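Local coordinates for protein SPOU RRNA methylase (Sulfolobus acidocaldarius, PDB 4CNG) that methylates the 2'-hydroxyl of cytidine 32 in tRNA, using S-adenosyl-L-methionine as methyl donor and working as a homodimer of the SPOUT class, at residues A[62-67]-A[72-77]; A[131-136]-A[160-165]. The protein carries 1 engineered substitution. One frame throughout, in Å; residues are numbered along the deposited sequence.

Contact 1. Residues A[62-67]-A[72-77]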
loop_
_atom_site.group_PDB
_atom_site.type_symbol
_atom_site.label_atom_id
_atom_site.label_comp_id
_atom_site.label_asym_id
_atom_site.label_seq_id
_atom_site.Cartn_x
_atom_site.Cartn_y
_atom_site.Cartn_z
ATOM N N GLU A 62 -7.928 5.015 -18.893
ATOM C CA GLU A 62 -7.260 5.923 -17.960
ATOM C C GLU A 62 -6.396 5.161 -16.959
ATOM O O GLU A 62 -5.325 5.605 -16.585
ATOM C CB GLU A 62 -8.313 6.771 -17.234
ATOM C CG GLU A 62 -7.748 7.898 -16.387
ATOM C CD GLU A 62 -6.982 8.930 -17.205
ATOM O OE1 GLU A 62 -7.303 9.104 -18.403
ATOM O OE2 GLU A 62 -6.082 9.589 -16.642
ATOM N N ALA A 63 -6.872 4.009 -16.522
ATOM C CA ALA A 63 -6.152 3.227 -15.536
ATOM C C ALA A 63 -4.786 2.771 -16.038
ATOM O O ALA A 63 -3.845 2.679 -15.277
ATOM C CB ALA A 63 -6.995 2.029 -15.130
ATOM N N ILE A 64 -4.699 2.481 -17.323
ATOM C CA ILE A 64 -3.440 2.036 -17.906
ATOM C C ILE A 64 -2.305 3.024 -17.624
ATOM O O ILE A 64 -1.162 2.615 -17.404
ATOM C CB ILE A 64 -3.559 1.775 -19.417
ATOM C CG1 ILE A 64 -4.422 0.533 -19.651
ATOM C CG2 ILE A 64 -2.187 1.628 -20.055
ATOM C CD1 ILE A 64 -4.623 0.150 -21.100
ATOM N N LYS A 65 -2.627 4.312 -17.551
ATOM C CA LYS A 65 -1.609 5.341 -17.295
ATOM C C LYS A 65 -0.968 5.210 -15.916
ATOM O O LYS A 65 0.125 5.797 -15.693
ATOM C CB LYS A 65 -2.234 6.725 -17.425
ATOM C CG LYS A 65 -2.720 7.023 -18.835
ATOM C CD LYS A 65 -3.554 8.295 -18.898
ATOM C CE LYS A 65 -3.764 8.764 -20.335
ATOM N NZ LYS A 65 -4.067 10.220 -20.376
ATOM N N PHE A 66 -1.685 4.628 -14.954
ATOM C CA PHE A 66 -1.185 4.530 -13.592
ATOM C C PHE A 66 -0.540 3.164 -13.374
ATOM O O PHE A 66 -0.130 2.822 -12.247
ATOM C CB PHE A 66 -2.305 4.784 -12.570
ATOM C CG PHE A 66 -2.874 6.184 -12.609
ATOM C CD1 PHE A 66 -2.266 7.218 -11.903
ATOM C CD2 PHE A 66 -4.000 6.475 -13.367
ATOM C CE1 PHE A 66 -2.782 8.499 -11.950
ATOM C CE2 PHE A 66 -4.509 7.759 -13.432
ATOM C CZ PHE A 66 -3.880 8.780 -12.747
ATOM N N SER A 67 -0.511 2.337 -14.419
ATOM C CA SER A 67 -0.090 0.951 -14.256
ATOM C C SER A 67 1.414 0.757 -14.476
ATOM O O SER A 67 1.921 -0.323 -14.216
ATOM C CB SER A 67 -0.908 -0.013 -15.121
ATOM O OG SER A 67 -0.639 0.175 -16.488
ATOM N N GLU A 72 0.522 -4.121 -19.422
ATOM C CA GLU A 72 0.247 -5.422 -20.085
ATOM C C GLU A 72 -0.702 -6.291 -19.246
ATOM O O GLU A 72 -1.529 -7.061 -19.761
ATOM C CB GLU A 72 1.550 -6.176 -20.304
ATOM C CG GLU A 72 2.344 -6.417 -19.035
ATOM C CD GLU A 72 3.635 -5.599 -18.967
ATOM O OE1 GLU A 72 3.601 -4.391 -19.285
ATOM O OE2 GLU A 72 4.695 -6.164 -18.599
ATOM N N VAL A 73 -0.648 -6.047 -17.947
ATOM C CA VAL A 73 -1.533 -6.687 -16.999
ATOM C C VAL A 73 -2.989 -6.367 -17.319
ATOM O O VAL A 73 -3.796 -7.251 -17.405
ATOM C CB VAL A 73 -1.168 -6.307 -15.550
ATOM C CG1 VAL A 73 -2.242 -6.747 -14.573
ATOM C CG2 VAL A 73 0.176 -6.916 -15.163
ATOM N N ILE A 74 -3.304 -5.096 -17.515
ATOM C CA ILE A 74 -4.672 -4.670 -17.824
ATOM C C ILE A 74 -5.130 -5.182 -19.183
ATOM O O ILE A 74 -6.225 -5.738 -19.328
ATOM C CB ILE A 74 -4.782 -3.136 -17.728
ATOM C CG1 ILE A 74 -4.690 -2.720 -16.264
ATOM C CG2 ILE A 74 -6.069 -2.638 -18.386
ATOM C CD1 ILE A 74 -4.567 -1.240 -16.064
ATOM N N GLU A 75 -4.289 -4.988 -20.181
ATOM C CA GLU A 75 -4.679 -5.256 -21.547
ATOM C C GLU A 75 -4.956 -6.734 -21.815
ATOM O O GLU A 75 -5.879 -7.092 -22.571
ATOM C CB GLU A 75 -3.583 -4.757 -22.472
ATOM C CG GLU A 75 -3.413 -3.250 -22.449
ATOM C CD GLU A 75 -2.000 -2.818 -22.779
ATOM O OE1 GLU A 75 -1.327 -3.521 -23.565
ATOM O OE2 GLU A 75 -1.556 -1.788 -22.231
ATOM N N LYS A 76 -4.150 -7.597 -21.207
ATOM C CA LYS A 76 -4.213 -9.021 -21.508
ATOM C C LYS A 76 -4.551 -9.916 -20.318
ATOM O O LYS A 76 -5.376 -10.821 -20.441
ATOM C CB LYS A 76 -2.900 -9.485 -22.146
ATOM C CG LYS A 76 -2.472 -8.663 -23.350
ATOM C CD LYS A 76 -3.354 -8.945 -24.556
ATOM C CE LYS A 76 -3.338 -7.784 -25.537
ATOM N NZ LYS A 76 -4.106 -8.094 -26.774
ATOM N N MET A 77 -3.910 -9.687 -19.176
ATOM C CA MET A 77 -4.047 -10.632 -18.070
ATOM C C MET A 77 -5.374 -10.499 -17.304
ATOM O O MET A 77 -5.992 -11.501 -16.935
ATOM C CB MET A 77 -2.884 -10.457 -17.114
ATOM C CG MET A 77 -2.948 -11.361 -15.910
ATOM S SD MET A 77 -1.783 -10.928 -14.636
ATOM C CE MET A 77 -2.207 -12.130 -13.408
#

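Contact 2. Residues A[131-136]-A[160-165]. With SAH (S-adenosyl-L-homocysteine), chain C; SAH (S-adenosyl-L-homocysteine), chain D.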
loop_
_atom_site.group_PDB
_atom_site.type_symbol
_atom_site.label_atom_id
_atom_site.label_comp_id
_atom_site.label_asym_id
_atom_site.label_seq_id
_atom_site.Cartn_x
_atom_site.Cartn_y
_atom_site.Cartn_z
ATOM N N GLY A 131 -13.032 -4.676 -1.755
ATOM C CA GLY A 131 -14.246 -3.957 -2.072
ATOM C C GLY A 131 -14.073 -2.557 -2.614
ATOM O O GLY A 131 -13.000 -2.100 -2.999
ATOM N N ARG A 132 -15.231 -1.915 -2.736
ATOM C CA ARG A 132 -15.389 -0.619 -3.392
ATOM C C ARG A 132 -14.847 0.501 -2.530
ATOM O O ARG A 132 -15.017 0.484 -1.316
ATOM C CB ARG A 132 -16.902 -0.422 -3.612
ATOM C CG ARG A 132 -17.578 -1.509 -4.440
ATOM C CD ARG A 132 -19.075 -1.535 -4.194
ATOM N NE ARG A 132 -19.735 -2.643 -4.878
ATOM C CZ ARG A 132 -19.887 -3.860 -4.388
ATOM N NH1 ARG A 132 -19.366 -4.215 -3.235
ATOM N NH2 ARG A 132 -20.539 -4.766 -5.083
ATOM N N GLU A 133 -14.256 1.506 -3.161
ATOM C CA GLU A 133 -13.759 2.622 -2.405
ATOM C C GLU A 133 -14.888 3.255 -1.598
ATOM O O GLU A 133 -14.697 3.629 -0.454
ATOM C CB GLU A 133 -13.106 3.655 -3.322
ATOM C CG GLU A 133 -11.910 3.150 -4.109
ATOM C CD GLU A 133 -12.189 2.723 -5.558
ATOM O OE1 GLU A 133 -13.226 1.973 -5.771
ATOM O OE2 GLU A 133 -11.327 3.071 -6.458
ATOM N N SER A 134 -16.070 3.385 -2.196
ATOM C CA SER A 134 -17.180 4.068 -1.562
ATOM C C SER A 134 -17.750 3.297 -0.372
ATOM O O SER A 134 -17.912 3.838 0.723
ATOM C CB SER A 134 -18.283 4.334 -2.590
ATOM O OG SER A 134 -18.728 3.126 -3.203
ATOM N N VAL A 135 -18.082 2.031 -0.592
ATOM C CA VAL A 135 -18.906 1.284 0.364
ATOM C C VAL A 135 -18.357 -0.107 0.684
ATOM O O VAL A 135 -19.036 -0.899 1.329
ATOM C CB VAL A 135 -20.373 1.169 -0.101
ATOM C CG1 VAL A 135 -21.032 2.539 -0.178
ATOM C CG2 VAL A 135 -20.469 0.439 -1.430
ATOM N N GLY A 136 -17.151 -0.437 0.244
ATOM C CA GLY A 136 -16.554 -1.718 0.590
ATOM C C GLY A 136 -17.279 -2.886 -0.051
ATOM O O GLY A 136 -17.670 -2.835 -1.210
ATOM N N LEU A 160 -7.875 2.123 4.874
ATOM C CA LEU A 160 -6.839 2.334 3.876
ATOM C C LEU A 160 -7.464 2.613 2.517
ATOM O O LEU A 160 -8.531 2.065 2.192
ATOM C CB LEU A 160 -5.926 1.118 3.747
ATOM C CG LEU A 160 -5.318 0.574 5.038
ATOM C CD1 LEU A 160 -4.706 -0.786 4.894
ATOM C CD2 LEU A 160 -4.284 1.514 5.595
ATOM N N ASN A 161 -6.825 3.426 1.703
ATOM C CA ASN A 161 -7.151 3.462 0.297
ATOM C C ASN A 161 -7.013 2.051 -0.292
ATOM O O ASN A 161 -6.094 1.314 -0.005
ATOM C CB ASN A 161 -6.277 4.453 -0.427
ATOM C CG ASN A 161 -6.482 4.388 -1.901
ATOM O OD1 ASN A 161 -7.525 4.841 -2.458
ATOM N ND2 ASN A 161 -5.580 3.681 -2.538
ATOM N N LEU A 162 -7.974 1.702 -1.167
ATOM C CA LEU A 162 -8.068 0.379 -1.766
ATOM C C LEU A 162 -6.740 -0.180 -2.274
ATOM O O LEU A 162 -6.368 -1.288 -1.933
ATOM C CB LEU A 162 -9.074 0.453 -2.911
ATOM C CG LEU A 162 -9.141 -0.757 -3.847
ATOM C CD1 LEU A 162 -9.479 -2.034 -3.138
ATOM C CD2 LEU A 162 -10.100 -0.457 -4.987
ATOM N N SER A 163 -6.037 0.572 -3.119
ATOM C CA SER A 163 -4.834 0.025 -3.690
ATOM C C SER A 163 -3.705 -0.164 -2.687
ATOM O O SER A 163 -2.829 -1.017 -2.877
ATOM C CB SER A 163 -4.351 0.835 -4.876
ATOM O OG SER A 163 -3.930 2.107 -4.530
ATOM N N HIS A 164 -3.702 0.633 -1.629
ATOM C CA HIS A 164 -2.723 0.475 -0.544
ATOM C C HIS A 164 -2.998 -0.738 0.310
ATOM O O HIS A 164 -2.060 -1.427 0.697
ATOM C CB HIS A 164 -2.597 1.786 0.240
ATOM C CG HIS A 164 -2.116 2.916 -0.619
ATOM N ND1 HIS A 164 -2.958 3.602 -1.475
ATOM C CD2 HIS A 164 -0.863 3.365 -0.879
ATOM C CE1 HIS A 164 -2.239 4.438 -2.204
ATOM N NE2 HIS A 164 -0.966 4.340 -1.844
ATOM N N ALA A 165 -4.296 -1.037 0.549
ATOM C CA ALA A 165 -4.656 -2.278 1.169
ATOM C C ALA A 165 -4.194 -3.483 0.333
ATOM O O ALA A 165 -3.622 -4.454 0.857
ATOM C CB ALA A 165 -6.146 -2.337 1.415
HETATM N N SAH C . -16.388 3.128 3.616
HETATM C CA SAH C . -15.966 1.823 3.043
HETATM C CB SAH C . -14.452 1.849 2.906
HETATM C CG SAH C . -13.914 0.837 1.880
HETATM S SD SAH C . -12.134 0.931 1.731
HETATM C C SAH C . -16.462 0.731 3.947
HETATM O O SAH C . -16.969 0.998 5.038
HETATM O OXT SAH C . -16.519 -0.423 3.575
HETATM C "C5'" SAH C . -11.963 -0.008 0.212
HETATM C "C4'" SAH C . -11.464 -1.439 0.365
HETATM O "O4'" SAH C . -10.121 -1.414 0.876
HETATM C "C3'" SAH C . -12.204 -2.291 1.334
HETATM O "O3'" SAH C . -13.410 -2.783 0.729
HETATM C "C2'" SAH C . -11.210 -3.366 1.670
HETATM O "O2'" SAH C . -11.132 -4.309 0.608
HETATM C "C1'" SAH C . -9.906 -2.560 1.714
HETATM N N9 SAH C . -9.545 -2.055 3.073
HETATM C C8 SAH C . -9.323 -0.758 3.431
HETATM N N7 SAH C . -8.801 -0.714 4.687
HETATM C C5 SAH C . -8.666 -2.000 5.093
HETATM C C6 SAH C . -8.122 -2.626 6.231
HETATM N N6 SAH C . -7.632 -1.922 7.272
HETATM N N1 SAH C . -8.119 -3.936 6.287
HETATM C C2 SAH C . -8.588 -4.645 5.248
HETATM N N3 SAH C . -9.089 -4.168 4.118
HETATM C C4 SAH C . -9.097 -2.855 4.038
HETATM N N SAH D . -19.261 -2.435 3.590
HETATM C CA SAH D . -18.644 -2.849 4.888
HETATM C CB SAH D . -19.304 -4.140 5.372
HETATM C CG SAH D . -20.799 -4.088 5.589
HETATM S SD SAH D . -21.252 -5.649 6.243
HETATM C C SAH D . -17.208 -3.182 4.721
HETATM O O SAH D . -16.894 -3.666 3.625
HETATM O OXT SAH D . -16.438 -3.108 5.677
HETATM C "C5'" SAH D . -20.369 -5.618 7.746
HETATM C "C4'" SAH D . -21.238 -6.197 8.855
HETATM O "O4'" SAH D . -20.465 -6.411 10.029
HETATM C "C3'" SAH D . -22.374 -5.266 9.259
HETATM O "O3'" SAH D . -23.582 -5.617 8.598
HETATM C "C2'" SAH D . -22.501 -5.415 10.767
HETATM O "O2'" SAH D . -23.751 -6.001 11.166
HETATM C "C1'" SAH D . -21.348 -6.338 11.149
HETATM N N9 SAH D . -20.546 -5.797 12.250
HETATM C C8 SAH D . -19.966 -6.558 13.191
HETATM N N7 SAH D . -19.136 -5.805 13.947
HETATM C C5 SAH D . -19.141 -4.560 13.438
HETATM C C6 SAH D . -18.484 -3.289 13.781
HETATM N N6 SAH D . -17.632 -3.233 14.835
HETATM N N1 SAH D . -18.757 -2.208 13.001
HETATM C C2 SAH D . -19.594 -2.284 11.941
HETATM N N3 SAH D . -20.228 -3.416 11.565
HETATM C C4 SAH D . -20.013 -4.570 12.253
#

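Contact 1. Residues A[62-67]-A[72-77]
Ile64 and Ile74 meet where two consecutive short helices, 60-64 and 71-77, pack side chain to side chain in the SPOUT methyltransferase domain. Helix 60-64 runs into a type I beta turn from Ile64 to Ser67, and helix 71-77 follows a few residues later. The CA atoms of Ile64 and Ile74 mark the closest backbone approach, 6.8 Å apart. The two isoleucine side chains slant across each other. CG1 of Ile64 rests against the CG2 branch of Ile74 at 3.8 Å. A chi1 of -71° sets CG1 of Ile74 beside the backbone N and anti to the carbonyl carbon, and leaves CG2 anti to N. The extended chi2 (171°) carries CD1 of Ile74 onward to the first segment, where it is 3.9 Å from the CA of Ile64. The same CD1 has the CB of Ala63 at 4.2 Å and the CB of Ser67 at 4.0 Å. One methyl thus touches Ala63 and Ile64 and, at the far end of the turn, Ser67.

Glu75 crosses Ile64 at about a right angle. Its CG and its OE2 both lie beside CD1 of Ile64, with OE2 at 3.8 Å from that methyl. The contact is by van der Waals touch, and no hydrogen bond links the two segments. Glu75 is exposed, so it forms the outer margin of an otherwise mostly buried apolar patch. On the inner side, Ile74 also packs on Ala40 of helix 33-45, and Val73 reaches Ala40 and Phe51 of strand 50-54. The pair of short helices is thereby laid against the flank of the domain.

The turn is tied by its own polar atoms. Ile64 O accepts from two donors of Ser67, the backbone N at 3.1 Å and the hydroxyl OG at 2.7 Å, with OG tilted 20° from the carbonyl plane.

Contact 2. Residues A[131-136]-A[160-165]
The two methyls of Leu162 lean on the loop at Gly131 and Glu133, in the cofactor pocket. The direct touch is small and by van der Waals contact: leucine methyls against a carbonyl oxygen and a carboxylate. CD1 of Leu162 touches Gly131 O at 3.5 Å. CD2 lies 3.8 Å from CD of Glu133 and 4.0 Å from each of OE1 and OE2. Leu162 sends CG anti to its backbone N (chi1 169°), placing its two methyls against the loop. Glu133 bends at chi2. Its oxygens accept hydrogen bonds from Asn35 ND2 and from the backbone N of Gly32 and Glu31, which hold the carboxylate in place.

Hydrogen bonds within each segment set its shape. Gly136 O takes both Arg132 N and Arg132 NH1; the latter lies in the carbonyl plane, on a lone pair. Salt bridges to Glu29 and Glu141 also hold the guanidinium. At the N-cap, Asn161 ND2 donates to His164 ND1 at 2.8 Å, nearly in the ring plane.

Both segments bind the chain C S-adenosyl-L-homocysteine. Gly131 N donates to its ribose O2' at 3.1 Å and only weakly to O3'. Leu160 N donates to its adenine N7 at 3.0 Å. Ala165 CB packs against its ribose C1'. The amino group of the chain D molecule donates to Val135 O at 2.7 Å.

A cofactor site built from loops at the C-terminal end of the sheet is consistent with the deep trefoil knot of SPOUT methyltransferases. The loop follows strand 125-130 and leads toward helix 139-143. Helix 162-175 starts across from it. Leu162 also packs on Ile39 of helix 33-45, and His164 stacks on its counterpart in the second subunit.

How the contacts relate
Contacts 1 and 2 follow one another along the chain. Their centres are about 19 Å apart, and their nearest atoms are about 9 Å apart, so they do not touch. Contact 2 is part of the S-adenosyl-L-homocysteine pocket, and its centre is about 9 Å from the centre of the chain. Contact 1 lies farther out, its centre about 17 Å from that of the chain, and away from the annotated sites. Helix 33-45 is a shared neighbour on which both contacts pack. Both also reach the second subunit. Phe66 of contact 1 makes an edge-to-face contact with Tyr34 of that subunit, and Ser163 of contact 2 hydrogen-bonds to its His164.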